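Local atomic coordinates of Glyco_hydro_cc domain-containing protein (Trichoderma gamsii, PDB entry 6UBD), a protein that probably binds beta-1,3-glucan oligosaccharides through a fold of glycoside hydrolase family 128. Residues 69-75 / 100-105; 224-229 / 271-275; 40-44 / 62-68. All blocks are in the same frame, centred on the assembly; numbering follows the deposited sequence.

Contact 1: residues 69-75 / 100-105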
ATOM      1  N   VAL A  69       9.149   8.896  -6.061  1.00  8.48           N
ATOM      2  CA  VAL A  69       8.872   7.696  -6.897  1.00  8.04           C
ATOM      3  C   VAL A  69       7.371   7.440  -6.966  1.00  6.92           C
ATOM      4  O   VAL A  69       6.763   7.201  -5.897  1.00  8.05           O
ATOM      5  CB  VAL A  69       9.594   6.465  -6.292  1.00  8.73           C
ATOM      6  CG1 VAL A  69       9.209   5.218  -7.066  1.00  8.32           C
ATOM      7  CG2 VAL A  69      11.110   6.602  -6.293  1.00  9.25           C
ATOM      8  N   PRO A  70       6.716   7.575  -8.124  1.00  7.03           N
ATOM      9  CA  PRO A  70       5.295   7.283  -8.234  1.00  7.20           C
ATOM     10  C   PRO A  70       5.012   5.810  -8.533  1.00  7.92           C
ATOM     11  O   PRO A  70       5.345   5.324  -9.622  1.00 11.17           O
ATOM     12  CB  PRO A  70       4.810   8.184  -9.392  1.00  8.63           C
ATOM     13  CG  PRO A  70       6.058   8.753 -10.007  1.00 14.27           C
ATOM     14  CD  PRO A  70       7.245   8.018  -9.429  1.00  7.50           C
ATOM     15  N   VAL A  71       4.476   5.089  -7.581  1.00  7.37           N
ATOM     16  CA  VAL A  71       4.320   3.635  -7.700  1.00  7.40           C
ATOM     17  C   VAL A  71       2.945   3.357  -8.343  1.00  6.77           C
ATOM     18  O   VAL A  71       1.884   3.822  -7.878  1.00  7.91           O
ATOM     19  CB  VAL A  71       4.476   2.938  -6.348  1.00  8.17           C
ATOM     20  CG1 VAL A  71       4.154   1.444  -6.401  1.00  7.02           C
ATOM     21  CG2 VAL A  71       5.853   3.199  -5.772  1.00  9.33           C
ATOM     22  N   SER A  72       2.952   2.571  -9.452  1.00  7.34           N
ATOM     23  CA  SER A  72       1.734   2.242 -10.219  1.00  7.64           C
ATOM     24  C   SER A  72       0.928   1.135  -9.526  1.00  7.79           C
ATOM     25  O   SER A  72       1.520   0.305  -8.818  1.00  7.77           O
ATOM     26  CB  SER A  72       2.191   1.810 -11.611  1.00  8.92           C
ATOM     27  OG  SER A  72       1.130   1.388 -12.492  1.00  9.42           O
ATOM     28  N   MET A  73      -0.358   1.102  -9.798  1.00  7.60           N
ATOM     29  CA  MET A  73      -1.235  -0.014  -9.344  1.00  8.00           C
ATOM     30  C   MET A  73      -2.164  -0.426 -10.492  1.00  8.96           C
ATOM     31  O   MET A  73      -2.673   0.452 -11.181  1.00  9.26           O
ATOM     32  CB  MET A  73      -2.083   0.395  -8.121  1.00  9.13           C
ATOM     33  CG  MET A  73      -3.013  -0.670  -7.630  1.00  8.68           C
ATOM     34  SD  MET A  73      -3.980  -0.297  -6.142  1.00  9.10           S
ATOM     35  CE  MET A  73      -2.746  -0.117  -4.850  1.00 17.62           C
ATOM     36  N   LEU A  74      -2.433  -1.728 -10.612  1.00  7.15           N
ATOM     37  CA  LEU A  74      -3.676  -2.208 -11.286  1.00  8.75           C
ATOM     38  C   LEU A  74      -4.683  -2.624 -10.185  1.00  7.98           C
ATOM     39  O   LEU A  74      -4.504  -3.636  -9.549  1.00  8.33           O
ATOM     40  CB  LEU A  74      -3.405  -3.362 -12.258  1.00  9.37           C
ATOM     41  CG  LEU A  74      -4.656  -3.986 -12.876  1.00 10.82           C
ATOM     42  CD1 LEU A  74      -5.467  -2.945 -13.655  1.00 11.01           C
ATOM     43  CD2 LEU A  74      -4.299  -5.094 -13.848  1.00 10.68           C
ATOM     44  N   TRP A  75      -5.689  -1.784  -9.948  1.00  7.33           N
ATOM     45  CA  TRP A  75      -6.551  -1.928  -8.779  1.00  7.93           C
ATOM     46  C   TRP A  75      -7.388  -3.225  -8.839  1.00  7.37           C
ATOM     47  O   TRP A  75      -7.555  -3.915  -7.785  1.00  7.49           O
ATOM     48  CB  TRP A  75      -7.423  -0.659  -8.655  1.00  7.44           C
ATOM     49  CG  TRP A  75      -8.309  -0.559  -7.438  1.00  7.95           C
ATOM     50  CD1 TRP A  75      -7.998   0.080  -6.246  1.00  7.42           C
ATOM     51  CD2 TRP A  75      -9.680  -0.999  -7.270  1.00  7.48           C
ATOM     52  NE1 TRP A  75      -9.032   0.011  -5.350  1.00  7.58           N
ATOM     53  CE2 TRP A  75     -10.080  -0.640  -5.963  1.00  8.52           C
ATOM     54  CE3 TRP A  75     -10.593  -1.723  -8.079  1.00  7.67           C
ATOM     55  CZ2 TRP A  75     -11.368  -0.910  -5.473  1.00  8.31           C
ATOM     56  CZ3 TRP A  75     -11.853  -1.993  -7.592  1.00  7.75           C
ATOM     57  CH2 TRP A  75     -12.233  -1.597  -6.296  1.00  7.89           C
ATOM     58  N   TYR A 100       8.039   0.579 -10.409  1.00  9.30           N
ATOM     59  CA  TYR A 100       7.376  -0.294  -9.426  1.00  8.72           C
ATOM     60  C   TYR A 100       5.885  -0.383  -9.778  1.00  7.80           C
ATOM     61  O   TYR A 100       5.267   0.672 -10.020  1.00  7.90           O
ATOM     62  CB  TYR A 100       7.531   0.262  -8.003  1.00  8.87           C
ATOM     63  CG  TYR A 100       8.959   0.480  -7.504  1.00  9.52           C
ATOM     64  CD1 TYR A 100       9.648   1.654  -7.770  1.00  8.81           C
ATOM     65  CD2 TYR A 100       9.645  -0.495  -6.807  1.00  8.77           C
ATOM     66  CE1 TYR A 100      10.971   1.831  -7.356  1.00  9.99           C
ATOM     67  CE2 TYR A 100      10.947  -0.313  -6.356  1.00  9.52           C
ATOM     68  CZ  TYR A 100      11.635   0.855  -6.663  1.00 10.42           C
ATOM     69  OH  TYR A 100      12.942   1.062  -6.263  1.00  8.94           O
ATOM     70  N   VAL A 101       5.323  -1.611  -9.737  1.00  7.62           N
ATOM     71  CA  VAL A 101       3.878  -1.795 -10.019  1.00  8.26           C
ATOM     72  C   VAL A 101       3.320  -2.780  -8.997  1.00  7.11           C
ATOM     73  O   VAL A 101       3.900  -3.871  -8.833  1.00  9.43           O
ATOM     74  CB  VAL A 101       3.573  -2.175 -11.448  1.00 11.11           C
ATOM     75  CG1 VAL A 101       4.300  -3.367 -11.841  1.00 12.98           C
ATOM     76  CG2 VAL A 101       2.088  -2.357 -11.780  1.00 14.66           C
ATOM     77  N   MET A 102       2.185  -2.415  -8.407  1.00  7.11           N
ATOM     78  CA  MET A 102       1.476  -3.288  -7.479  1.00  7.46           C
ATOM     79  C   MET A 102       0.239  -3.927  -8.148  1.00  8.31           C
ATOM     80  O   MET A 102      -0.501  -3.243  -8.905  1.00  8.61           O
ATOM     81  CB  MET A 102       1.005  -2.490  -6.239  1.00  9.22           C
ATOM     82  CG  MET A 102       2.118  -1.785  -5.440  1.00  9.30           C
ATOM     83  SD  MET A 102       1.592  -0.701  -4.151  1.00 10.00           S
ATOM     84  CE  MET A 102       0.826   0.645  -5.050  1.00 10.16           C
ATOM     85  N   GLY A 103      -0.089  -5.150  -7.704  1.00  6.72           N
ATOM     86  CA  GLY A 103      -1.332  -5.806  -8.099  1.00  8.18           C
ATOM     87  C   GLY A 103      -2.557  -5.410  -7.289  1.00  7.23           C
ATOM     88  O   GLY A 103      -2.578  -4.305  -6.629  1.00  8.80           O
ATOM     89  N   PHE A 104      -3.579  -6.248  -7.333  1.00  7.97           N
ATOM     90  CA  PHE A 104      -4.967  -5.860  -7.019  1.00  7.95           C
ATOM     91  C   PHE A 104      -5.113  -5.378  -5.550  1.00  7.40           C
ATOM     92  O   PHE A 104      -4.493  -5.955  -4.648  1.00  7.51           O
ATOM     93  CB  PHE A 104      -5.950  -6.976  -7.326  1.00  8.45           C
ATOM     94  CG  PHE A 104      -5.595  -7.723  -8.590  1.00  8.41           C
ATOM     95  CD1 PHE A 104      -5.638  -7.110  -9.856  1.00  9.02           C
ATOM     96  CD2 PHE A 104      -5.107  -9.021  -8.531  1.00  8.37           C
ATOM     97  CE1 PHE A 104      -5.211  -7.768 -11.010  1.00  9.79           C
ATOM     98  CE2 PHE A 104      -4.652  -9.657  -9.682  1.00  9.32           C
ATOM     99  CZ  PHE A 104      -4.698  -9.040 -10.894  1.00 10.09           C
ATOM    100  N   ASN A 105      -6.060  -4.433  -5.412  1.00  7.32           N
ATOM    101  CA  ASN A 105      -6.376  -3.900  -4.052  1.00  7.81           C
ATOM    102  C   ASN A 105      -7.512  -4.702  -3.394  1.00  8.74           C
ATOM    103  O   ASN A 105      -8.663  -4.450  -3.747  1.00  8.21           O
ATOM    104  CB  ASN A 105      -6.647  -2.401  -4.182  1.00  6.73           C
ATOM    105  CG  ASN A 105      -6.832  -1.714  -2.831  1.00  7.42           C
ATOM    106  OD1 ASN A 105      -5.791  -1.471  -2.193  1.00 10.66           O
ATOM    107  ND2 ASN A 105      -8.066  -1.603  -2.353  1.00  9.46           N
TER
HETATM  108  O   HOH W   1       7.453   3.719 -10.307  1.00 17.59           O
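Ser72 and Met73 run parallel to Val101 and Met102 as neighbouring barrel strands, tied by three backbone hydrogen bonds of 2.8 to 3.0 Å: Ser72 N to Tyr100 O, Met102 N to Ser72 O and Leu74 N to Met102 O. Beyond the strands Asn105 N still reaches Trp75 O at 2.9 Å, while at the other end a water links Pro70 O to Tyr100 N. Helix 82-92 makes the right-handed crossover of this beta-alpha-beta unit, and its Phe91 touches Ser72, Leu74 and Val101. On the face carrying Met73 and Met102 the two methionines, each bent at its last torsion, meet methyl to methyl, CE to CE at 3.7 Å, and Val71 CG1 crosses the Met102 methyl at the same distance. Tyr100 lays CD1 against Val69 CG1 while its hydroxyl bonds Pro27 O. Trp75 swings its indole out with CG anti to the backbone N (chi1 -175°), which puts one face of the five-membered ring under Asn105 CB, a CH-pi contact of 3.8 Å to the ring centroid; amide and indole planes lie only 18° apart. With an alanine here, Asn105 would probably lose the surface that steadies its side chain, and Arg87 its cation-pi partner. Backbone bonds thus fix the register and Met73 and Met102 pack together on one face of the sheet with Val71 against them, while Asn105, which also touches Glu201, is held at the C-terminal ends of the strands, where (beta/alpha)8-barrel glycoside hydrolases carry their active sites.

Contact 2: residues 224-229 / 271-275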
ATOM      1  N   ILE A 224       1.033   5.752  15.982  1.00 10.30           N
ATOM      2  CA  ILE A 224       1.810   6.238  14.820  1.00  9.83           C
ATOM      3  C   ILE A 224       3.310   6.230  15.150  1.00  9.99           C
ATOM      4  O   ILE A 224       4.154   5.793  14.330  1.00  9.11           O
ATOM      5  CB  ILE A 224       1.285   7.575  14.289  1.00  8.92           C
ATOM      6  CG1 ILE A 224      -0.154   7.440  13.755  1.00  8.71           C
ATOM      7  CG2 ILE A 224       2.271   8.118  13.282  1.00  9.16           C
ATOM      8  CD1 ILE A 224      -0.870   8.762  13.531  1.00  8.27           C
ATOM      9  N   SER A 225       3.642   6.829  16.315  1.00 10.31           N
ATOM     10  CA  SER A 225       5.071   6.898  16.685  1.00  9.70           C
ATOM     11  C   SER A 225       5.672   5.489  16.760  1.00  9.01           C
ATOM     12  O   SER A 225       6.774   5.196  16.290  1.00  9.39           O
ATOM     13  CB  SER A 225       5.217   7.646  17.991  1.00  9.52           C
ATOM     14  OG  SER A 225       6.575   7.746  18.433  1.00 11.97           O
ATOM     15  N   ASP A 226       4.959   4.625  17.474  1.00  8.86           N
ATOM     16  CA  ASP A 226       5.420   3.231  17.699  1.00  8.23           C
ATOM     17  C   ASP A 226       5.529   2.444  16.370  1.00  8.09           C
ATOM     18  O   ASP A 226       6.530   1.715  16.196  1.00  8.49           O
ATOM     19  CB  ASP A 226       4.472   2.508  18.665  1.00  8.19           C
ATOM     20  CG  ASP A 226       4.532   2.920  20.124  1.00 10.65           C
ATOM     21  OD1 ASP A 226       5.480   3.645  20.491  1.00 12.09           O
ATOM     22  OD2 ASP A 226       3.581   2.533  20.848  1.00 12.48           O
ATOM     23  N   ILE A 227       4.534   2.596  15.481  1.00  8.56           N
ATOM     24  CA  ILE A 227       4.546   1.790  14.237  1.00  7.92           C
ATOM     25  C   ILE A 227       5.661   2.228  13.299  1.00  8.83           C
ATOM     26  O   ILE A 227       6.321   1.357  12.634  1.00  9.97           O
ATOM     27  CB  ILE A 227       3.162   1.783  13.541  1.00  9.25           C
ATOM     28  CG1 ILE A 227       2.995   0.431  12.836  1.00  8.73           C
ATOM     29  CG2 ILE A 227       2.914   2.953  12.602  1.00 10.44           C
ATOM     30  CD1 ILE A 227       1.698   0.203  12.119  1.00  9.93           C
ATOM     31  N   VAL A 228       5.989   3.505  13.196  1.00  8.76           N
ATOM     32  CA  VAL A 228       7.098   3.977  12.353  1.00  8.79           C
ATOM     33  C   VAL A 228       8.400   3.416  12.932  1.00  9.82           C
ATOM     34  O   VAL A 228       9.262   2.918  12.184  1.00  8.28           O
ATOM     35  CB  VAL A 228       7.085   5.495  12.198  1.00  9.19           C
ATOM     36  CG1 VAL A 228       8.356   6.009  11.594  1.00  9.12           C
ATOM     37  CG2 VAL A 228       5.867   5.924  11.357  1.00 10.44           C
ATOM     38  N   ASP A 229       8.548   3.488  14.264  1.00  9.99           N
ATOM     39  CA  ASP A 229       9.793   2.944  14.834  1.00 10.54           C
ATOM     40  C   ASP A 229       9.905   1.440  14.511  1.00  8.20           C
ATOM     41  O   ASP A 229      11.017   0.951  14.246  1.00  9.52           O
ATOM     42  CB  ASP A 229       9.858   3.209  16.350  1.00 11.65           C
ATOM     43  CG  ASP A 229      10.096   4.651  16.776  1.00 11.68           C
ATOM     44  OD1 ASP A 229      10.591   5.436  15.914  1.00 11.79           O
ATOM     45  OD2 ASP A 229       9.814   4.978  17.996  1.00 13.58           O
ATOM     46  N   ALA A 271       7.275  11.582  13.155  1.00 11.14           N
ATOM     47  CA  ALA A 271       7.863  10.199  13.214  1.00  9.59           C
ATOM     48  C   ALA A 271       8.803  10.002  12.026  1.00  7.98           C
ATOM     49  O   ALA A 271       9.970   9.617  12.236  1.00 10.31           O
ATOM     50  CB  ALA A 271       6.771   9.154  13.275  1.00 10.59           C
ATOM     51  N   ILE A 272       8.346  10.288  10.809  1.00  9.31           N
ATOM     52  CA  ILE A 272       9.214  10.044   9.615  1.00  9.14           C
ATOM     53  C   ILE A 272      10.383  11.003   9.525  1.00  9.79           C
ATOM     54  O   ILE A 272      11.475  10.645   9.054  1.00 11.37           O
ATOM     55  CB  ILE A 272       8.387  10.068   8.310  1.00 10.91           C
ATOM     56  CG1 ILE A 272       7.793  11.442   7.980  1.00 10.72           C
ATOM     57  CG2 ILE A 272       7.307   8.960   8.358  1.00 13.71           C
ATOM     58  CD1 ILE A 272       7.040  11.519   6.645  1.00 12.35           C
ATOM     59  N   SER A 273      10.256  12.184  10.131  1.00 10.27           N
ATOM     60  CA  SER A 273      11.388  13.159  10.136  1.00  9.99           C
ATOM     61  C   SER A 273      12.523  12.658  11.041  1.00 10.55           C
ATOM     62  O   SER A 273      13.692  13.035  10.770  1.00 11.46           O
ATOM     63  CB  SER A 273      10.896  14.549  10.525  0.50 13.17           C
ATOM     64  OG  SER A 273      11.955  15.516  10.658  0.50 17.84           O
ATOM     65  N   LYS A 274      12.246  11.828  12.033  1.00 10.55           N
ATOM     66  CA  LYS A 274      13.292  11.268  12.928  1.00 11.46           C
ATOM     67  C   LYS A 274      14.281  10.435  12.108  1.00 11.37           C
ATOM     68  O   LYS A 274      15.396  10.180  12.608  1.00 13.84           O
ATOM     69  CB  LYS A 274      12.714  10.339  14.028  1.00 13.33           C
ATOM     70  CG  LYS A 274      11.844  10.987  15.061  1.00 17.93           C
ATOM     71  CD  LYS A 274      11.291   9.973  16.061  1.00 26.39           C
ATOM     72  CE  LYS A 274      10.140  10.533  16.888  1.00 30.30           C
ATOM     73  NZ  LYS A 274       9.102   9.502  17.257  1.00 32.24           N
ATOM     74  N   TYR A 275      13.863   9.858  10.965  1.00 12.01           N
ATOM     75  CA  TYR A 275      14.702   8.942  10.168  1.00 11.34           C
ATOM     76  C   TYR A 275      15.307   9.641   8.968  1.00 12.58           C
ATOM     77  O   TYR A 275      15.976   8.989   8.175  1.00 20.09           O
ATOM     78  CB  TYR A 275      13.846   7.723   9.815  1.00 11.58           C
ATOM     79  CG  TYR A 275      13.501   6.909  11.023  1.00 10.68           C
ATOM     80  CD1 TYR A 275      14.415   5.996  11.527  1.00 11.19           C
ATOM     81  CD2 TYR A 275      12.325   7.132  11.748  1.00 11.39           C
ATOM     82  CE1 TYR A 275      14.190   5.326  12.713  1.00 11.49           C
ATOM     83  CE2 TYR A 275      12.084   6.432  12.914  1.00 10.58           C
ATOM     84  CZ  TYR A 275      13.030   5.570  13.424  1.00 10.49           C
ATOM     85  OH  TYR A 275      12.765   4.929  14.600  1.00 11.47           O
TER
HETATM   86  O   HOH W   2       8.597   7.296  15.419  1.00 14.17           O
HETATM   87  O   HOH W   3      13.352   2.233  14.866  1.00 11.10           O
HETATM   88  O   HOH W   4      10.822   7.532  18.726  1.00 29.77           O
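Val228 straddles the methyl of Ala271, and this is where the two helices close up: Val228 CB comes within 3.8 Å of Ala271 CB, and both valine methyls lie about as near to it. The small alanine lets the backbones approach, with Ser225 CA and Ala271 CA 5.5 Å apart. Val228 CG1, held trans to the backbone N (chi1 168°), also reaches along to Tyr275 CE2 at 4.0 Å. Helices 217-233 and 263-273 are consecutive outer helices of the (beta/alpha)8 barrel, on the chain either side of strand 237-243, and Val228 and Ile272 both rest on Tyr240 of that strand. Toward solvent the fit gives way to polar groups and water. Tyr275 OH donates to Asp229 OD1 over a short 2.6 Å; the oxygen lies in the plane of the phenol ring, yet the hydroxyl meets it from above the carboxylate plane, 43° out. The phenol oxygen in turn accepts from a water that also bonds Asp229 O. Lys274 forms no direct salt bridge, its NZ stopping 4.5 Å from Asp229 OD1. Two waters fill in: one joins NZ to Ser225 O and, weakly, to Asp229 OD1, the other joins NZ to Asp229 OD2. The ammonium also comes near Ser225 OG, at an angle too poor for a hydrogen bond, and its positive charge would probably help to stabilise the carboxylate through the two bridging waters.

Contact 3: residues 40-44 / 62-68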
ATOM      1  N   ASP A  40      -2.956  11.386  -1.570  1.00  7.17           N
ATOM      2  CA  ASP A  40      -2.195  12.627  -1.764  1.00  8.70           C
ATOM      3  C   ASP A  40      -2.723  13.804  -0.928  1.00  8.82           C
ATOM      4  O   ASP A  40      -2.216  14.896  -1.103  1.00  9.18           O
ATOM      5  CB  ASP A  40      -2.024  12.962  -3.256  1.00  8.90           C
ATOM      6  CG  ASP A  40      -3.369  13.028  -3.981  1.00 10.54           C
ATOM      7  OD1 ASP A  40      -4.367  13.489  -3.346  1.00  9.66           O
ATOM      8  OD2 ASP A  40      -3.419  12.551  -5.170  1.00 12.40           O
ATOM      9  N   THR A  41      -3.702  13.610  -0.055  1.00  9.48           N
ATOM     10  CA  THR A  41      -4.228  14.814   0.665  1.00 10.40           C
ATOM     11  C   THR A  41      -3.164  15.534   1.535  1.00  9.97           C
ATOM     12  O   THR A  41      -3.227  16.771   1.576  1.00  8.82           O
ATOM     13  CB  THR A  41      -5.439  14.469   1.530  1.00  9.94           C
ATOM     14  OG1 THR A  41      -5.111  13.528   2.570  1.00  9.33           O
ATOM     15  CG2 THR A  41      -6.601  13.988   0.693  1.00  9.69           C
ATOM     16  N   ALA A  42      -2.220  14.771   2.103  1.00  9.18           N
ATOM     17  CA  ALA A  42      -1.193  15.350   3.023  1.00  9.44           C
ATOM     18  C   ALA A  42       0.177  15.384   2.345  1.00  8.80           C
ATOM     19  O   ALA A  42       1.186  15.681   2.986  1.00  8.69           O
ATOM     20  CB  ALA A  42      -1.090  14.593   4.325  1.00  8.74           C
ATOM     21  N   LEU A  43       0.238  15.086   1.035  1.00  8.98           N
ATOM     22  CA  LEU A  43       1.536  14.879   0.363  1.00  9.36           C
ATOM     23  C   LEU A  43       2.421  16.131   0.405  1.00  9.49           C
ATOM     24  O   LEU A  43       3.649  15.959   0.531  1.00 10.85           O
ATOM     25  CB  LEU A  43       1.234  14.368  -1.036  1.00 11.15           C
ATOM     26  CG  LEU A  43       2.375  13.795  -1.881  1.00 10.27           C
ATOM     27  CD1 LEU A  43       3.083  12.707  -1.113  1.00 12.49           C
ATOM     28  CD2 LEU A  43       1.878  13.342  -3.257  1.00 10.46           C
ATOM     29  N   ALA A  44       1.843  17.328   0.261  1.00  9.47           N
ATOM     30  CA  ALA A  44       2.676  18.554   0.294  1.00 10.35           C
ATOM     31  C   ALA A  44       3.381  18.663   1.646  1.00  9.72           C
ATOM     32  O   ALA A  44       4.553  19.117   1.722  1.00 12.71           O
ATOM     33  CB  ALA A  44       1.890  19.809  -0.030  1.00 11.64           C
ATOM     34  N   SER A  62      -0.541  13.539  -8.737  1.00 11.94           N
ATOM     35  CA  SER A  62      -0.635  14.820  -7.979  1.00 11.55           C
ATOM     36  C   SER A  62       0.650  15.630  -8.188  1.00 10.66           C
ATOM     37  O   SER A  62       1.761  15.102  -7.984  1.00 10.78           O
ATOM     38  CB  SER A  62      -0.810  14.589  -6.488  1.00 11.68           C
ATOM     39  OG  SER A  62      -0.709  15.793  -5.738  1.00 10.85           O
ATOM     40  N   PRO A  63       0.560  16.933  -8.493  1.00 11.51           N
ATOM     41  CA  PRO A  63       1.766  17.748  -8.583  1.00 11.98           C
ATOM     42  C   PRO A  63       2.490  17.899  -7.242  1.00  9.91           C
ATOM     43  O   PRO A  63       3.673  18.245  -7.245  1.00 12.71           O
ATOM     44  CB  PRO A  63       1.225  19.067  -9.136  1.00 15.61           C
ATOM     45  CG  PRO A  63      -0.227  19.109  -8.667  1.00 14.48           C
ATOM     46  CD  PRO A  63      -0.673  17.668  -8.793  1.00 13.59           C
ATOM     47  N   LYS A  64       1.836  17.597  -6.125  1.00  9.72           N
ATOM     48  CA  LYS A  64       2.455  17.626  -4.786  1.00 10.73           C
ATOM     49  C   LYS A  64       3.568  16.574  -4.640  1.00  9.46           C
ATOM     50  O   LYS A  64       4.445  16.695  -3.811  1.00 11.64           O
ATOM     51  CB  LYS A  64       1.403  17.392  -3.695  1.00 11.31           C
ATOM     52  CG  LYS A  64       0.250  18.379  -3.706  1.00 16.17           C
ATOM     53  CD  LYS A  64      -0.801  17.897  -2.657  1.00 18.28           C
ATOM     54  CE  LYS A  64      -2.030  18.736  -2.514  1.00 19.33           C
ATOM     55  NZ  LYS A  64      -3.007  18.075  -1.639  1.00 14.11           N
ATOM     56  N   GLY A  65       3.529  15.521  -5.463  1.00  9.83           N
ATOM     57  CA  GLY A  65       4.505  14.404  -5.398  1.00 10.28           C
ATOM     58  C   GLY A  65       5.758  14.590  -6.255  1.00 10.00           C
ATOM     59  O   GLY A  65       6.598  13.682  -6.308  1.00 10.63           O
ATOM     60  N   ALA A  66       5.868  15.666  -7.030  1.00 11.97           N
ATOM     61  CA  ALA A  66       6.888  15.823  -8.089  1.00 12.83           C
ATOM     62  C   ALA A  66       8.268  15.525  -7.499  1.00 12.14           C
ATOM     63  O   ALA A  66       8.683  16.211  -6.591  1.00 16.54           O
ATOM     64  CB  ALA A  66       6.845  17.228  -8.660  1.00 17.37           C
ATOM     65  N   GLY A  67       8.982  14.574  -8.074  1.00 10.18           N
ATOM     66  CA  GLY A  67      10.320  14.176  -7.597  1.00 10.69           C
ATOM     67  C   GLY A  67      10.321  12.886  -6.817  1.00  9.08           C
ATOM     68  O   GLY A  67      11.369  12.191  -6.787  1.00  9.36           O
ATOM     69  N   LEU A  68       9.210  12.562  -6.162  1.00  9.47           N
ATOM     70  CA  LEU A  68       9.129  11.265  -5.441  1.00  8.29           C
ATOM     71  C   LEU A  68       8.940  10.140  -6.481  1.00  8.69           C
ATOM     72  O   LEU A  68       8.581  10.376  -7.660  1.00  9.60           O
ATOM     73  CB  LEU A  68       7.926  11.283  -4.478  1.00  8.29           C
ATOM     74  CG  LEU A  68       7.932  12.339  -3.372  1.00  9.53           C
ATOM     75  CD1 LEU A  68       6.664  12.199  -2.536  1.00 10.17           C
ATOM     76  CD2 LEU A  68       9.170  12.170  -2.458  1.00 11.31           C
TER
HETATM   77  O   HOH W   5      -1.558  11.369  -6.830  1.00  8.97           O
HETATM   78  O   HOH W   6      -4.735  16.195  -2.748  1.00 13.40           O
HETATM   79  O   HOH W   7      -0.955  18.268   0.893  1.00 11.22           O
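Lys64 sets out with CG anti to its own carbonyl carbon (chi1 -57°) and stays extended to the tip, carrying the chain alongside the turn at 40-44, while Leu43, its CG trans to the backbone N (chi1 -168°), turns its two methyls toward Gly65 and Leu68. The lysine's aliphatic part lies against Leu43 and Ala44, Lys64 CB being 4.0 Å from Leu43 CB. Its ammonium ends over the carbonyls of the type I turn, where Lys64 NZ gives Asp40 O a weak bond of 3.3 Å. Water does much of the remaining work: one links NZ to Asp40 OD1, and another bonds Thr41 O and Ala44 N and, weakly, NZ. Lysine and aspartate therefore interact at a distance, with no direct salt bridge. Ser62 packs its CB against Asp40 OD2 (3.6 Å), and a further water spans from that oxygen to Ser62 N. The serine hydroxyl accepts from Lys64 N at 3.1 Å, an ST turn that shapes the backbone where the lysine departs. On the apolar side Leu43 CD2 packs on the Gly65 backbone, 3.5 Å from Gly65 N. Leu43 CD1 meets Leu68 CD1 at 3.9 Å as the two leucines slide past each other. Both leucines also lie on Trp53 of strand 52-54, and Thr41 OG1 is hydrogen-bonded to Asp244 OD2. The contact thus joins the turn leading from strand 35-38 into helix 43-46 to the loop that connects strands 52-54 and 69-73.

Along the chain contact 3 comes first, contact 1 follows directly, since residue 68 runs into residue 69, and contact 2 closes near the C-terminus. Contact 1 sits in the barrel wall, its centre about 8 Å from the centre of the chain; contacts 2 and 3 lie farther out, at about 17 and 16 Å. Their centres are about 24 Å (1 and 2), 16 Å (1 and 3) and 20 Å (2 and 3) apart. Contact 1 is within the sheet, contact 2 joins two helices outside it, and contact 3 joins the segments following strands 35-38 and 52-54. Strand 35-38 pairs with both 52-54 and 237-243, closing the barrel between its early and late parts. The three thus lie in different layers of one barrel.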